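Local coordinates for protein lactoylglutathione lyase (Pseudomonas aeruginosa, PDB 4MTS) that is a homodimeric metalloprotein of the glyoxalase/bleomycin resistance/dioxygenase superfamily that binds zinc and nickel ions, at residues A[18-23]-A[55-60]. Residues are numbered along the deposited sequence; the frame is centred on the assembly and turned at random.
Sequences EFYTRA and LELTHN
Tyr-20 of the helix lays its phenol ring against Leu-55 and Leu-57 of the strand, an apolar contact between buried side chains. The main element is a CH-pi interaction: methyl CD2 of Leu-55 sits over one face of the ring, 3.7 Å from its centroid and 20° off the normal. It comes closest at the rim, where Leu-55 CD2 lies 3.5 Å from Tyr-20 CE1. With CG anti to the backbone N (chi1 172°), Leu-55 brings CD2 over the ring and crosses the tyrosine at about a right angle. Looser van der Waals packing follows at Leu-57, whose CD1 meets Tyr-20 CD2 obliquely at 3.9 Å. Branched leucines suit these places because each offers a methyl group to the broad ring, and the single intervening residue, Glu-56, turns the other way to the zinc site. On the opposite face of the tyrosine ring lies CD2 of Phe-19, so the ring is sandwiched. A tyrosine can be buried here because its OH hydrogen-bonds to Asp-115. Leu-57 also packs on Leu-13, Ala-16 and Leu-17, so helix 13-23 lies on the mixed sheet of this glyoxalase-fold beta-alpha-beta-beta-beta module, whose last strand, 54-60, runs parallel to 2-9 and antiparallel to 39-45.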
ATOM      1  N   GLU A  18      -4.161  -2.594 -17.402  1.00  9.98           N
ATOM      2  CA  GLU A  18      -4.732  -3.814 -17.985  1.00 11.00           C
ATOM      3  C   GLU A  18      -4.719  -4.927 -16.928  1.00 15.29           C
ATOM      4  O   GLU A  18      -5.709  -5.618 -16.781  1.00 13.96           O
ATOM      5  CB  GLU A  18      -3.921  -4.249 -19.206  1.00 13.44           C
ATOM      6  CG  GLU A  18      -4.041  -3.296 -20.387  1.00 29.58           C
ATOM      7  CD  GLU A  18      -5.478  -2.971 -20.751  1.00 59.03           C
ATOM      8  OE1 GLU A  18      -6.229  -3.911 -21.088  1.00 35.51           O
ATOM      9  OE2 GLU A  18      -5.878  -1.796 -20.598  1.00 62.82           O
ATOM     10  N   PHE A  19      -3.621  -5.064 -16.186  1.00 12.64           N
ATOM     11  CA  PHE A  19      -3.558  -6.076 -15.114  1.00 11.76           C
ATOM     12  C   PHE A  19      -4.610  -5.811 -14.051  1.00 13.24           C
ATOM     13  O   PHE A  19      -5.362  -6.718 -13.709  1.00 13.18           O
ATOM     14  CB  PHE A  19      -2.159  -6.109 -14.489  1.00 12.87           C
ATOM     15  CG  PHE A  19      -2.045  -6.998 -13.270  1.00 14.42           C
ATOM     16  CD1 PHE A  19      -1.836  -8.371 -13.404  1.00 18.31           C
ATOM     17  CD2 PHE A  19      -2.115  -6.462 -11.990  1.00 15.38           C
ATOM     18  CE1 PHE A  19      -1.736  -9.197 -12.272  1.00 18.67           C
ATOM     19  CE2 PHE A  19      -2.025  -7.290 -10.860  1.00 17.44           C
ATOM     20  CZ  PHE A  19      -1.837  -8.650 -11.006  1.00 16.42           C
ATOM     21  N   TYR A  20      -4.595  -4.598 -13.429  1.00  8.09           N
ATOM     22  CA  TYR A  20      -5.528  -4.326 -12.348  1.00  8.67           C
ATOM     23  C   TYR A  20      -6.987  -4.432 -12.721  1.00 12.76           C
ATOM     24  O   TYR A  20      -7.776  -4.944 -11.925  1.00 11.87           O
ATOM     25  CB  TYR A  20      -5.182  -3.002 -11.619  1.00  9.86           C
ATOM     26  CG  TYR A  20      -3.887  -3.185 -10.850  1.00 10.41           C
ATOM     27  CD1 TYR A  20      -3.867  -3.878  -9.641  1.00 12.25           C
ATOM     28  CD2 TYR A  20      -2.671  -2.780 -11.392  1.00 10.40           C
ATOM     29  CE1 TYR A  20      -2.670  -4.110  -8.961  1.00 12.54           C
ATOM     30  CE2 TYR A  20      -1.465  -3.045 -10.746  1.00 10.58           C
ATOM     31  CZ  TYR A  20      -1.475  -3.683  -9.510  1.00 13.87           C
ATOM     32  OH  TYR A  20      -0.290  -3.912  -8.842  1.00 13.81           O
ATOM     33  N   THR A  21      -7.341  -3.993 -13.947  1.00 11.60           N
ATOM     34  CA  THR A  21      -8.741  -4.054 -14.362  1.00 11.80           C
ATOM     35  C   THR A  21      -9.138  -5.416 -14.894  1.00 16.17           C
ATOM     36  O   THR A  21     -10.248  -5.836 -14.614  1.00 18.18           O
ATOM     37  CB  THR A  21      -9.104  -2.952 -15.395  1.00 13.40           C
ATOM     38  OG1 THR A  21      -8.332  -3.161 -16.583  1.00 14.58           O
ATOM     39  CG2 THR A  21      -8.900  -1.550 -14.855  1.00 15.43           C
ATOM     40  N   ARG A  22      -8.292  -6.060 -15.711  1.00 16.17           N
ATOM     41  CA  ARG A  22      -8.633  -7.356 -16.334  1.00 16.31           C
ATOM     42  C   ARG A  22      -8.443  -8.546 -15.404  1.00 21.65           C
ATOM     43  O   ARG A  22      -9.364  -9.349 -15.250  1.00 22.28           O
ATOM     44  CB  ARG A  22      -7.845  -7.601 -17.618  1.00 15.94           C
ATOM     45  CG  ARG A  22      -8.080  -6.643 -18.770  1.00 28.38           C
ATOM     46  CD  ARG A  22      -7.490  -7.257 -20.039  1.00 43.70           C
ATOM     47  NE  ARG A  22      -6.462  -6.429 -20.675  1.00 55.37           N
ATOM     48  CZ  ARG A  22      -5.759  -6.791 -21.753  1.00 76.74           C
ATOM     49  NH1 ARG A  22      -5.957  -7.977 -22.318  1.00 70.36           N
ATOM     50  NH2 ARG A  22      -4.841  -5.977 -22.259  1.00 56.11           N
ATOM     51  N   ALA A  23      -7.223  -8.718 -14.857  1.00 18.61           N
ATOM     52  CA  ALA A  23      -6.950  -9.835 -13.958  1.00 17.93           C
ATOM     53  C   ALA A  23      -7.640  -9.662 -12.604  1.00 21.18           C
ATOM     54  O   ALA A  23      -8.132 -10.647 -12.033  1.00 21.36           O
ATOM     55  CB  ALA A  23      -5.442 -10.015 -13.779  1.00 18.89           C
ATOM     56  N   LEU A  55      -5.712   2.079  -4.880  1.00  9.85           N
ATOM     57  CA  LEU A  55      -4.342   1.911  -5.323  1.00  9.04           C
ATOM     58  C   LEU A  55      -4.032   3.028  -6.323  1.00 12.59           C
ATOM     59  O   LEU A  55      -4.750   3.196  -7.313  1.00 10.04           O
ATOM     60  CB  LEU A  55      -4.136   0.532  -6.004  1.00  8.42           C
ATOM     61  CG  LEU A  55      -2.750   0.352  -6.667  1.00 11.97           C
ATOM     62  CD1 LEU A  55      -1.589   0.422  -5.606  1.00 11.95           C
ATOM     63  CD2 LEU A  55      -2.699  -0.968  -7.423  1.00 12.51           C
ATOM     64  N   GLU A  56      -2.970   3.800  -6.063  1.00  8.01           N
ATOM     65  CA  GLU A  56      -2.581   4.863  -6.986  1.00  7.49           C
ATOM     66  C   GLU A  56      -1.382   4.371  -7.778  1.00 10.53           C
ATOM     67  O   GLU A  56      -0.374   3.992  -7.191  1.00 11.37           O
ATOM     68  CB  GLU A  56      -2.180   6.123  -6.211  1.00  8.44           C
ATOM     69  CG  GLU A  56      -1.826   7.242  -7.190  1.00 12.83           C
ATOM     70  CD  GLU A  56      -1.305   8.498  -6.548  1.00 27.04           C
ATOM     71  OE1 GLU A  56      -1.054   8.485  -5.320  1.00 14.17           O
ATOM     72  OE2 GLU A  56      -1.204   9.517  -7.267  1.00 21.04           O
ATOM     73  N   LEU A  57      -1.445   4.479  -9.109  1.00  7.10           N
ATOM     74  CA  LEU A  57      -0.341   4.118  -9.991  1.00  8.15           C
ATOM     75  C   LEU A  57       0.179   5.404 -10.625  1.00 12.12           C
ATOM     76  O   LEU A  57      -0.623   6.205 -11.106  1.00  9.98           O
ATOM     77  CB  LEU A  57      -0.835   3.155 -11.084  1.00  9.42           C
ATOM     78  CG  LEU A  57      -1.492   1.853 -10.609  1.00 14.07           C
ATOM     79  CD1 LEU A  57      -2.061   1.074 -11.818  1.00 14.70           C
ATOM     80  CD2 LEU A  57      -0.484   0.970  -9.818  1.00 14.33           C
ATOM     81  N   THR A  58       1.499   5.607 -10.592  1.00 10.50           N
ATOM     82  CA  THR A  58       2.149   6.808 -11.135  0.50 10.09           C
ATOM     83  C   THR A  58       3.100   6.413 -12.262  1.00 12.84           C
ATOM     84  O   THR A  58       3.830   5.425 -12.136  1.00 11.52           O
ATOM     85  CB  THR A  58       2.925   7.581 -10.039  0.50 14.94           C
ATOM     86  OG1 THR A  58       2.063   7.877  -8.944  0.50 14.62           O
ATOM     87  CG2 THR A  58       3.531   8.877 -10.557  0.50 12.16           C
ATOM     88  N   HIS A  59       3.098   7.182 -13.348  1.00 12.58           N
ATOM     89  CA  HIS A  59       4.000   6.918 -14.454  1.00 14.00           C
ATOM     90  C   HIS A  59       4.619   8.237 -14.868  1.00 15.00           C
ATOM     91  O   HIS A  59       3.893   9.152 -15.232  1.00 12.38           O
ATOM     92  CB  HIS A  59       3.235   6.254 -15.634  1.00 16.82           C
ATOM     93  CG  HIS A  59       4.062   6.133 -16.865  1.00 21.42           C
ATOM     94  ND1 HIS A  59       3.684   6.759 -18.043  1.00 24.46           N
ATOM     95  CD2 HIS A  59       5.267   5.542 -17.050  1.00 24.16           C
ATOM     96  CE1 HIS A  59       4.636   6.482 -18.921  1.00 23.77           C
ATOM     97  NE2 HIS A  59       5.619   5.780 -18.374  1.00 23.99           N
ATOM     98  N   ASN A  60       5.951   8.345 -14.764  1.00 12.30           N
ATOM     99  CA  ASN A  60       6.721   9.520 -15.173  1.00 13.07           C
ATOM    100  C   ASN A  60       7.029   9.241 -16.639  1.00 16.05           C
ATOM    101  O   ASN A  60       7.579   8.175 -16.958  1.00 16.39           O
ATOM    102  CB  ASN A  60       8.004   9.614 -14.313  1.00 18.33           C
ATOM    103  CG  ASN A  60       7.701   9.914 -12.861  1.00 39.87           C
ATOM    104  OD1 ASN A  60       7.221  11.008 -12.520  1.00 34.12           O
ATOM    105  ND2 ASN A  60       7.944   8.936 -11.969  1.00 20.72           N
TER